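PDB 5NO8: Baccell_00875 from Bacteroides cellulosilyticus DSM 14838, which probably removes the L-rhamnose caps linked to glucuronic acid in complex arabinogalactan proteins, acting as a polysaccharide lyase. Local coordinates for residues R88-K102 and Y105-I118. Sequence-based numbering, arbitrary orientation.
Sequences REWRIPVEISPDGMK and YREGDIRILIKREI
The E107 carboxylate is gripped from 88-102 both directly and through water. R88 NH1 donates to E107 OE1 at 3.1 Å, a salt bridge on the anti side of the oxygen, tilted 30° out of the carboxylate plane. One water accepts from R88 NE and E89 N and donates to OE1. The R88 chain, bent at chi2 and chi3, lays its guanidinium over the start of the E107-I110 type II' turn, with G108 N above one face. Beside E107, whose CG touches W90 CB, W90 turns the edge of its five-membered ring toward the face of Y105, centroids 4.5 Å apart and planes at 54°; CD1 stands over the centre of the phenol ring, and P93 CB covers the opposite face. I112 CG2 makes a CH-pi contact over the indole face, 4.2 Å from the centroid of the W90 five-membered ring. W90 NE1 and Y105 OH are hydrogen-bonded to G73 O and T37 O respectively. Strand 84-90 belongs to a different sheet from 102-107 and 110-119, so this cluster joins two sheets. Farther along, hairpin 95-96/102-107 edges the second sheet: K102 and K115 form an antiparallel non-hydrogen-bonded pair, and R116 N reaches M101 O at 2.8 Å, nearly straight at 168°. R116 NH1 also meets G100 O at 2.9 Å, in the guanidinium plane; NH1 is also hydrogen-bonded to G38 O, and NE forms a salt bridge with E125.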
ATOM      1  N   ARG A  88      -0.430  16.910 -26.278  1.00 14.38           N
ATOM      2  CA  ARG A  88       0.589  16.312 -27.144  1.00 16.08           C
ATOM      3  C   ARG A  88       1.271  15.162 -26.425  1.00 15.87           C
ATOM      4  O   ARG A  88       1.469  15.205 -25.206  1.00 14.33           O
ATOM      5  CB  ARG A  88       1.641  17.341 -27.525  1.00 19.21           C
ATOM      6  CG  ARG A  88       1.115  18.660 -28.055  1.00 22.71           C
ATOM      7  CD  ARG A  88       0.443  18.526 -29.393  1.00 26.26           C
ATOM      8  NE  ARG A  88       1.341  17.990 -30.434  1.00 28.94           N
ATOM      9  CZ  ARG A  88       1.690  18.590 -31.578  1.00 27.13           C
ATOM     10  NH1 ARG A  88       2.493  17.935 -32.416  1.00 27.14           N
ATOM     11  NH2 ARG A  88       1.248  19.802 -31.915  1.00 26.73           N
ATOM     12  N   GLU A  89       1.633  14.131 -27.172  1.00 15.03           N
ATOM     13  CA  GLU A  89       2.381  12.989 -26.636  1.00 16.68           C
ATOM     14  C   GLU A  89       3.618  12.922 -27.515  1.00 16.91           C
ATOM     15  O   GLU A  89       3.474  12.930 -28.750  1.00 16.33           O
ATOM     16  CB  GLU A  89       1.580  11.688 -26.746  1.00 19.04           C
ATOM     17  CG  GLU A  89       0.272  11.692 -25.980  1.00 21.04           C
ATOM     18  CD  GLU A  89      -0.605  10.494 -26.307  1.00 25.60           C
ATOM     19  OE1 GLU A  89      -1.214  10.471 -27.407  1.00 27.46           O
ATOM     20  OE2 GLU A  89      -0.689   9.576 -25.464  1.00 26.17           O
ATOM     21  N   TRP A  90       4.812  12.941 -26.929  1.00 15.07           N
ATOM     22  CA  TRP A  90       6.018  12.797 -27.752  1.00 15.12           C
ATOM     23  C   TRP A  90       6.313  11.331 -27.928  1.00 15.42           C
ATOM     24  O   TRP A  90       6.232  10.539 -26.977  1.00 14.48           O
ATOM     25  CB  TRP A  90       7.211  13.626 -27.243  1.00 14.40           C
ATOM     26  CG  TRP A  90       7.875  13.285 -25.944  1.00 13.44           C
ATOM     27  CD1 TRP A  90       8.977  12.478 -25.766  1.00 13.39           C
ATOM     28  CD2 TRP A  90       7.575  13.835 -24.661  1.00 13.43           C
ATOM     29  NE1 TRP A  90       9.344  12.469 -24.453  1.00 13.93           N
ATOM     30  CE2 TRP A  90       8.510  13.298 -23.747  1.00 13.51           C
ATOM     31  CE3 TRP A  90       6.611  14.740 -24.192  1.00 13.30           C
ATOM     32  CZ2 TRP A  90       8.486  13.616 -22.379  1.00 13.65           C
ATOM     33  CZ3 TRP A  90       6.599  15.053 -22.827  1.00 13.50           C
ATOM     34  CH2 TRP A  90       7.521  14.485 -21.952  1.00 13.90           C
ATOM     35  N   ARG A  91       6.597  10.949 -29.175  1.00 16.85           N
ATOM     36  CA  ARG A  91       6.830   9.552 -29.503  1.00 18.89           C
ATOM     37  C   ARG A  91       7.808   9.391 -30.670  1.00 18.90           C
ATOM     38  O   ARG A  91       8.603   8.473 -30.643  1.00 21.42           O
ATOM     39  CB  ARG A  91       5.509   8.837 -29.861  1.00 22.10           C
ATOM     40  CG  ARG A  91       5.690   7.330 -30.058  1.00 25.76           C
ATOM     41  CD  ARG A  91       4.376   6.605 -30.318  1.00 29.36           C
ATOM     42  NE  ARG A  91       3.983   6.805 -31.697  1.00 36.27           N
ATOM     43  CZ  ARG A  91       4.359   6.046 -32.730  1.00 39.10           C
ATOM     44  NH1 ARG A  91       5.113   4.956 -32.581  1.00 41.72           N
ATOM     45  NH2 ARG A  91       3.949   6.392 -33.936  1.00 42.41           N
ATOM     46  N   ILE A  92       7.754  10.268 -31.661  1.00 18.58           N
ATOM     47  CA  ILE A  92       8.636  10.169 -32.840  1.00 18.90           C
ATOM     48  C   ILE A  92       9.592  11.360 -32.834  1.00 16.27           C
ATOM     49  O   ILE A  92       9.163  12.481 -33.018  1.00 17.05           O
ATOM     50  CB  ILE A  92       7.822  10.159 -34.145  1.00 20.57           C
ATOM     51  CG1 ILE A  92       6.809   8.983 -34.158  1.00 21.93           C
ATOM     52  CG2 ILE A  92       8.742  10.149 -35.364  1.00 21.35           C
ATOM     53  CD1 ILE A  92       7.419   7.596 -33.973  1.00 23.70           C
ATOM     54  N   PRO A  93      10.890  11.105 -32.642  1.00 16.05           N
ATOM     55  CA  PRO A  93      11.858  12.166 -32.612  1.00 17.34           C
ATOM     56  C   PRO A  93      12.005  12.861 -33.955  1.00 18.10           C
ATOM     57  O   PRO A  93      11.794  12.232 -35.009  1.00 18.00           O
ATOM     58  CB  PRO A  93      13.174  11.463 -32.277  1.00 17.60           C
ATOM     59  CG  PRO A  93      12.880  10.058 -32.030  1.00 17.22           C
ATOM     60  CD  PRO A  93      11.487   9.782 -32.421  1.00 16.76           C
ATOM     61  N   VAL A  94      12.370  14.130 -33.899  1.00 18.61           N
ATOM     62  CA  VAL A  94      12.859  14.848 -35.077  1.00 19.35           C
ATOM     63  C   VAL A  94      14.343  14.577 -35.304  1.00 20.73           C
ATOM     64  O   VAL A  94      14.812  14.667 -36.423  1.00 20.16           O
ATOM     65  CB  VAL A  94      12.558  16.357 -35.055  1.00 22.34           C
ATOM     66  CG1 VAL A  94      11.065  16.591 -34.964  1.00 22.89           C
ATOM     67  CG2 VAL A  94      13.261  17.096 -33.945  1.00 23.82           C
ATOM     68  N   GLU A  95      15.084  14.251 -34.251  1.00 19.47           N
ATOM     69  CA  GLU A  95      16.499  13.874 -34.360  1.00 21.43           C
ATOM     70  C   GLU A  95      16.842  12.833 -33.290  1.00 21.04           C
ATOM     71  O   GLU A  95      16.401  12.934 -32.133  1.00 19.23           O
ATOM     72  CB  GLU A  95      17.389  15.111 -34.205  1.00 25.46           C
ATOM     73  CG  GLU A  95      18.883  14.862 -34.463  1.00 31.31           C
ATOM     74  CD  GLU A  95      19.799  15.959 -33.918  1.00 35.88           C
ATOM     75  OE1 GLU A  95      19.316  17.066 -33.565  1.00 38.14           O
ATOM     76  OE2 GLU A  95      21.026  15.699 -33.833  1.00 39.58           O
ATOM     77  N   ILE A  96      17.601  11.815 -33.674  1.00 20.16           N
ATOM     78  CA  ILE A  96      18.086  10.834 -32.686  1.00 20.59           C
ATOM     79  C   ILE A  96      19.508  10.503 -33.090  1.00 21.75           C
ATOM     80  O   ILE A  96      19.779  10.289 -34.279  1.00 21.09           O
ATOM     81  CB  ILE A  96      17.156   9.598 -32.559  1.00 21.41           C
ATOM     82  CG1 ILE A  96      17.732   8.545 -31.606  1.00 22.59           C
ATOM     83  CG2 ILE A  96      16.785   9.004 -33.910  1.00 23.54           C
ATOM     84  CD1 ILE A  96      16.716   7.489 -31.233  1.00 23.35           C
ATOM     85  N   SER A  97      20.409  10.537 -32.126  1.00 19.83           N
ATOM     86  CA  SER A  97      21.800  10.267 -32.391  1.00 21.07           C
ATOM     87  C   SER A  97      21.979   8.767 -32.665  1.00 21.66           C
ATOM     88  O   SER A  97      21.189   7.918 -32.209  1.00 19.94           O
ATOM     89  CB  SER A  97      22.703  10.740 -31.235  1.00 19.82           C
ATOM     90  OG  SER A  97      22.448   9.989 -30.052  1.00 21.79           O
ATOM     91  N   PRO A  98      23.027   8.417 -33.425  1.00 26.05           N
ATOM     92  CA  PRO A  98      23.332   6.997 -33.709  1.00 27.75           C
ATOM     93  C   PRO A  98      23.326   6.078 -32.479  1.00 26.84           C
ATOM     94  O   PRO A  98      22.785   4.976 -32.540  1.00 28.33           O
ATOM     95  CB  PRO A  98      24.742   7.063 -34.306  1.00 28.63           C
ATOM     96  CG  PRO A  98      24.830   8.419 -34.921  1.00 29.08           C
ATOM     97  CD  PRO A  98      23.934   9.339 -34.135  1.00 27.89           C
ATOM     98  N   ASP A  99      23.862   6.562 -31.358  1.00 25.94           N
ATOM     99  CA  ASP A  99      23.885   5.765 -30.123  1.00 26.02           C
ATOM    100  C   ASP A  99      22.633   5.877 -29.232  1.00 25.40           C
ATOM    101  O   ASP A  99      22.587   5.265 -28.165  1.00 23.10           O
ATOM    102  CB  ASP A  99      25.149   6.059 -29.312  1.00 27.18           C
ATOM    103  CG  ASP A  99      25.203   7.484 -28.744  1.00 30.29           C
ATOM    104  OD1 ASP A  99      24.306   8.340 -28.991  1.00 27.62           O
ATOM    105  OD2 ASP A  99      26.208   7.763 -28.062  1.00 33.72           O
ATOM    106  N   GLY A 100      21.626   6.643 -29.664  1.00 21.97           N
ATOM    107  CA  GLY A 100      20.396   6.820 -28.892  1.00 21.87           C
ATOM    108  C   GLY A 100      20.539   7.649 -27.631  1.00 20.20           C
ATOM    109  O   GLY A 100      19.589   7.711 -26.854  1.00 21.61           O
ATOM    110  N   MET A 101      21.686   8.314 -27.426  1.00 18.36           N
ATOM    111  CA  MET A 101      21.911   9.058 -26.174  1.00 20.40           C
ATOM    112  C   MET A 101      21.478  10.509 -26.252  1.00 20.54           C
ATOM    113  O   MET A 101      21.504  11.215 -25.241  1.00 21.26           O
ATOM    114  CB  MET A 101      23.367   8.955 -25.749  1.00 22.01           C
ATOM    115  CG  MET A 101      23.781   7.508 -25.515  1.00 22.45           C
ATOM    116  SD  MET A 101      22.889   6.593 -24.253  1.00 25.71           S
ATOM    117  CE  MET A 101      23.921   6.963 -22.829  1.00 26.88           C
ATOM    118  N   LYS A 102      21.117  10.977 -27.446  1.00 18.62           N
ATOM    119  CA  LYS A 102      20.556  12.305 -27.603  1.00 19.51           C
ATOM    120  C   LYS A 102      19.315  12.139 -28.439  1.00 18.05           C
ATOM    121  O   LYS A 102      19.384  11.579 -29.539  1.00 16.62           O
ATOM    122  CB  LYS A 102      21.541  13.240 -28.298  1.00 22.07           C
ATOM    123  CG  LYS A 102      20.992  14.641 -28.552  1.00 27.17           C
ATOM    124  CD  LYS A 102      21.518  15.276 -29.828  1.00 32.50           C
ATOM    125  CE  LYS A 102      20.827  16.615 -30.092  1.00 35.37           C
ATOM    126  NZ  LYS A 102      21.647  17.514 -30.965  1.00 38.95           N
ATOM    127  N   TYR A 105      12.662  15.923 -29.685  1.00 13.36           N
ATOM    128  CA  TYR A 105      11.264  15.892 -30.128  1.00 13.99           C
ATOM    129  C   TYR A 105      10.800  17.314 -30.230  1.00 14.36           C
ATOM    130  O   TYR A 105      11.275  18.185 -29.484  1.00 15.49           O
ATOM    131  CB  TYR A 105      10.358  15.154 -29.104  1.00 14.35           C
ATOM    132  CG  TYR A 105      10.812  13.788 -28.693  1.00 14.37           C
ATOM    133  CD1 TYR A 105      11.820  13.635 -27.730  1.00 14.48           C
ATOM    134  CD2 TYR A 105      10.295  12.629 -29.284  1.00 14.02           C
ATOM    135  CE1 TYR A 105      12.262  12.389 -27.349  1.00 14.98           C
ATOM    136  CE2 TYR A 105      10.749  11.353 -28.909  1.00 14.22           C
ATOM    137  CZ  TYR A 105      11.745  11.241 -27.959  1.00 14.54           C
ATOM    138  OH  TYR A 105      12.227  10.017 -27.548  1.00 14.69           O
ATOM    139  N   ARG A 106       9.840  17.567 -31.116  1.00 14.03           N
ATOM    140  CA  ARG A 106       9.243  18.882 -31.256  1.00 14.53           C
ATOM    141  C   ARG A 106       7.755  18.678 -31.438  1.00 15.15           C
ATOM    142  O   ARG A 106       7.314  18.090 -32.427  1.00 14.80           O
ATOM    143  CB  ARG A 106       9.850  19.682 -32.410  1.00 15.38           C
ATOM    144  CG  ARG A 106       9.246  21.055 -32.641  1.00 16.09           C
ATOM    145  CD  ARG A 106       9.521  22.064 -31.511  1.00 15.72           C
ATOM    146  NE  ARG A 106       8.949  23.336 -31.885  1.00 16.35           N
ATOM    147  CZ  ARG A 106       9.559  24.298 -32.576  1.00 16.28           C
ATOM    148  NH1 ARG A 106      10.830  24.205 -32.895  1.00 17.03           N
ATOM    149  NH2 ARG A 106       8.892  25.401 -32.887  1.00 18.18           N
ATOM    150  N   GLU A 107       7.001  19.155 -30.457  1.00 15.45           N
ATOM    151  CA  GLU A 107       5.565  18.926 -30.401  1.00 16.20           C
ATOM    152  C   GLU A 107       4.918  20.289 -30.262  1.00 15.44           C
ATOM    153  O   GLU A 107       4.885  20.890 -29.162  1.00 14.48           O
ATOM    154  CB  GLU A 107       5.211  18.011 -29.228  1.00 17.43           C
ATOM    155  CG  GLU A 107       5.848  16.618 -29.268  1.00 19.42           C
ATOM    156  CD  GLU A 107       5.464  15.775 -30.466  1.00 22.26           C
ATOM    157  OE1 GLU A 107       4.333  15.936 -30.979  1.00 23.78           O
ATOM    158  OE2 GLU A 107       6.299  14.916 -30.866  1.00 25.90           O
ATOM    159  N   GLY A 108       4.452  20.811 -31.394  1.00 15.89           N
ATOM    160  CA  GLY A 108       3.914  22.166 -31.423  1.00 16.84           C
ATOM    161  C   GLY A 108       5.036  23.138 -31.107  1.00 16.51           C
ATOM    162  O   GLY A 108       6.137  23.050 -31.675  1.00 16.72           O
ATOM    163  N   ASP A 109       4.770  24.053 -30.175  1.00 17.28           N
ATOM    164  CA  ASP A 109       5.777  25.017 -29.728  1.00 17.77           C
ATOM    165  C   ASP A 109       6.873  24.407 -28.846  1.00 17.25           C
ATOM    166  O   ASP A 109       7.859  25.061 -28.571  1.00 16.57           O
ATOM    167  CB  ASP A 109       5.117  26.125 -28.890  1.00 19.63           C
ATOM    168  CG  ASP A 109       4.158  26.983 -29.690  1.00 22.21           C
ATOM    169  OD1 ASP A 109       4.507  27.335 -30.839  1.00 22.65           O
ATOM    170  OD2 ASP A 109       3.066  27.303 -29.158  1.00 23.05           O
ATOM    171  N   ILE A 110       6.676  23.185 -28.378  1.00 16.00           N
ATOM    172  CA  ILE A 110       7.542  22.637 -27.326  1.00 15.61           C
ATOM    173  C   ILE A 110       8.614  21.716 -27.876  1.00 14.60           C
ATOM    174  O   ILE A 110       8.325  20.702 -28.494  1.00 14.03           O
ATOM    175  CB  ILE A 110       6.727  21.907 -26.244  1.00 15.41           C
ATOM    176  CG1 ILE A 110       5.600  22.813 -25.710  1.00 16.68           C
ATOM    177  CG2 ILE A 110       7.620  21.463 -25.099  1.00 15.95           C
ATOM    178  CD1 ILE A 110       6.115  24.127 -25.178  1.00 17.15           C
ATOM    179  N   ARG A 111       9.853  22.064 -27.577  1.00 14.94           N
ATOM    180  CA  ARG A 111      11.004  21.222 -27.853  1.00 16.02           C
ATOM    181  C   ARG A 111      11.293  20.400 -26.612  1.00 15.62           C
ATOM    182  O   ARG A 111      11.419  20.993 -25.520  1.00 15.77           O
ATOM    183  CB  ARG A 111      12.174  22.136 -28.153  1.00 17.92           C
ATOM    184  CG  ARG A 111      13.461  21.484 -28.580  1.00 20.35           C
ATOM    185  CD  ARG A 111      14.442  22.638 -28.832  1.00 22.44           C
ATOM    186  NE  ARG A 111      15.699  22.269 -29.465  1.00 26.06           N
ATOM    187  CZ  ARG A 111      16.867  22.067 -28.835  1.00 27.21           C
ATOM    188  NH1 ARG A 111      17.956  21.768 -29.556  1.00 25.47           N
ATOM    189  NH2 ARG A 111      16.955  22.115 -27.499  1.00 26.42           N
ATOM    190  N   ILE A 112      11.392  19.085 -26.774  1.00 13.90           N
ATOM    191  CA  ILE A 112      11.777  18.173 -25.698  1.00 14.54           C
ATOM    192  C   ILE A 112      13.109  17.558 -26.073  1.00 14.61           C
ATOM    193  O   ILE A 112      13.199  16.832 -27.064  1.00 14.06           O
ATOM    194  CB  ILE A 112      10.754  17.049 -25.446  1.00 15.27           C
ATOM    195  CG1 ILE A 112       9.329  17.605 -25.255  1.00 16.75           C
ATOM    196  CG2 ILE A 112      11.151  16.261 -24.217  1.00 16.58           C
ATOM    197  CD1 ILE A 112       8.464  17.588 -26.501  1.00 17.46           C
ATOM    198  N   LEU A 113      14.146  17.885 -25.322  1.00 13.85           N
ATOM    199  CA  LEU A 113      15.485  17.312 -25.600  1.00 14.82           C
ATOM    200  C   LEU A 113      15.837  16.388 -24.460  1.00 14.73           C
ATOM    201  O   LEU A 113      15.780  16.811 -23.306  1.00 14.83           O
ATOM    202  CB  LEU A 113      16.533  18.395 -25.722  1.00 16.24           C
ATOM    203  CG  LEU A 113      18.001  17.986 -25.942  1.00 19.01           C
ATOM    204  CD1 LEU A 113      18.152  17.270 -27.278  1.00 20.13           C
ATOM    205  CD2 LEU A 113      18.898  19.210 -25.875  1.00 21.12           C
ATOM    206  N   ILE A 114      16.200  15.149 -24.782  1.00 14.50           N
ATOM    207  CA  ILE A 114      16.741  14.224 -23.812  1.00 15.90           C
ATOM    208  C   ILE A 114      18.216  13.977 -24.068  1.00 16.70           C
ATOM    209  O   ILE A 114      18.572  13.554 -25.161  1.00 16.21           O
ATOM    210  CB  ILE A 114      16.023  12.871 -23.837  1.00 17.12           C
ATOM    211  CG1 ILE A 114      14.511  13.078 -23.798  1.00 18.83           C
ATOM    212  CG2 ILE A 114      16.488  12.028 -22.653  1.00 18.28           C
ATOM    213  CD1 ILE A 114      13.695  11.815 -23.956  1.00 19.55           C
ATOM    214  N   LYS A 115      19.055  14.225 -23.062  1.00 16.68           N
ATOM    215  CA  LYS A 115      20.501  13.934 -23.124  1.00 17.93           C
ATOM    216  C   LYS A 115      20.795  12.879 -22.080  1.00 17.86           C
ATOM    217  O   LYS A 115      20.517  13.099 -20.901  1.00 17.27           O
ATOM    218  CB  LYS A 115      21.315  15.216 -22.861  1.00 20.81           C
ATOM    219  CG  LYS A 115      21.166  16.279 -23.966  1.00 23.72           C
ATOM    220  CD  LYS A 115      22.053  17.512 -23.766  1.00 29.02           C
ATOM    221  CE  LYS A 115      21.359  18.580 -22.912  1.00 32.84           C
ATOM    222  NZ  LYS A 115      22.268  19.708 -22.636  1.00 38.62           N
ATOM    223  N   ARG A 116      21.333  11.743 -22.517  1.00 16.46           N
ATOM    224  CA  ARG A 116      21.692  10.650 -21.630  1.00 17.07           C
ATOM    225  C   ARG A 116      23.195  10.452 -21.566  1.00 17.88           C
ATOM    226  O   ARG A 116      23.879  10.559 -22.585  1.00 17.03           O
ATOM    227  CB  ARG A 116      21.089   9.357 -22.117  1.00 17.56           C
ATOM    228  CG  ARG A 116      19.582   9.374 -22.134  1.00 18.27           C
ATOM    229  CD  ARG A 116      19.033   8.201 -22.913  1.00 18.63           C
ATOM    230  NE  ARG A 116      17.575   8.252 -22.925  1.00 18.23           N
ATOM    231  CZ  ARG A 116      16.790   8.021 -23.969  1.00 18.77           C
ATOM    232  NH1 ARG A 116      17.286   7.723 -25.162  1.00 18.74           N
ATOM    233  NH2 ARG A 116      15.465   8.076 -23.812  1.00 19.34           N
ATOM    234  N   GLU A 117      23.690  10.163 -20.375  1.00 18.35           N
ATOM    235  CA  GLU A 117      25.082   9.756 -20.222  1.00 21.79           C
ATOM    236  C   GLU A 117      25.237   8.745 -19.120  1.00 21.96           C
ATOM    237  O   GLU A 117      24.450   8.715 -18.194  1.00 20.14           O
ATOM    238  CB  GLU A 117      26.061  10.934 -20.168  1.00 27.24           C
ATOM    239  CG  GLU A 117      26.103  11.844 -18.985  1.00 34.52           C
ATOM    240  CD  GLU A 117      27.191  12.925 -19.164  1.00 40.28           C
ATOM    241  OE1 GLU A 117      28.407  12.595 -19.214  1.00 45.97           O
ATOM    242  OE2 GLU A 117      26.834  14.114 -19.265  1.00 47.37           O
ATOM    243  N   ILE A 118      26.184   7.823 -19.298  1.00 21.18           N
ATOM    244  CA  ILE A 118      26.485   6.855 -18.266  1.00 23.31           C
ATOM    245  C   ILE A 118      27.731   7.434 -17.612  1.00 23.51           C
ATOM    246  O   ILE A 118      28.752   7.599 -18.284  1.00 23.57           O
ATOM    247  CB  ILE A 118      26.784   5.455 -18.821  1.00 24.76           C
ATOM    248  CG1 ILE A 118      25.621   4.915 -19.665  1.00 27.12           C
ATOM    249  CG2 ILE A 118      27.126   4.501 -17.680  1.00 25.35           C
ATOM    250  CD1 ILE A 118      24.360   4.586 -18.903  1.00 28.49           C
TER
HETATM  251  O   HOH W   1       1.671  14.845 -29.904  1.00 39.79           O
HETATM  252  O   HOH W   2       5.866  12.503 -31.510  1.00 20.06           O
HETATM  253  O   HOH W   3       8.726  15.106 -32.199  1.00 17.28           O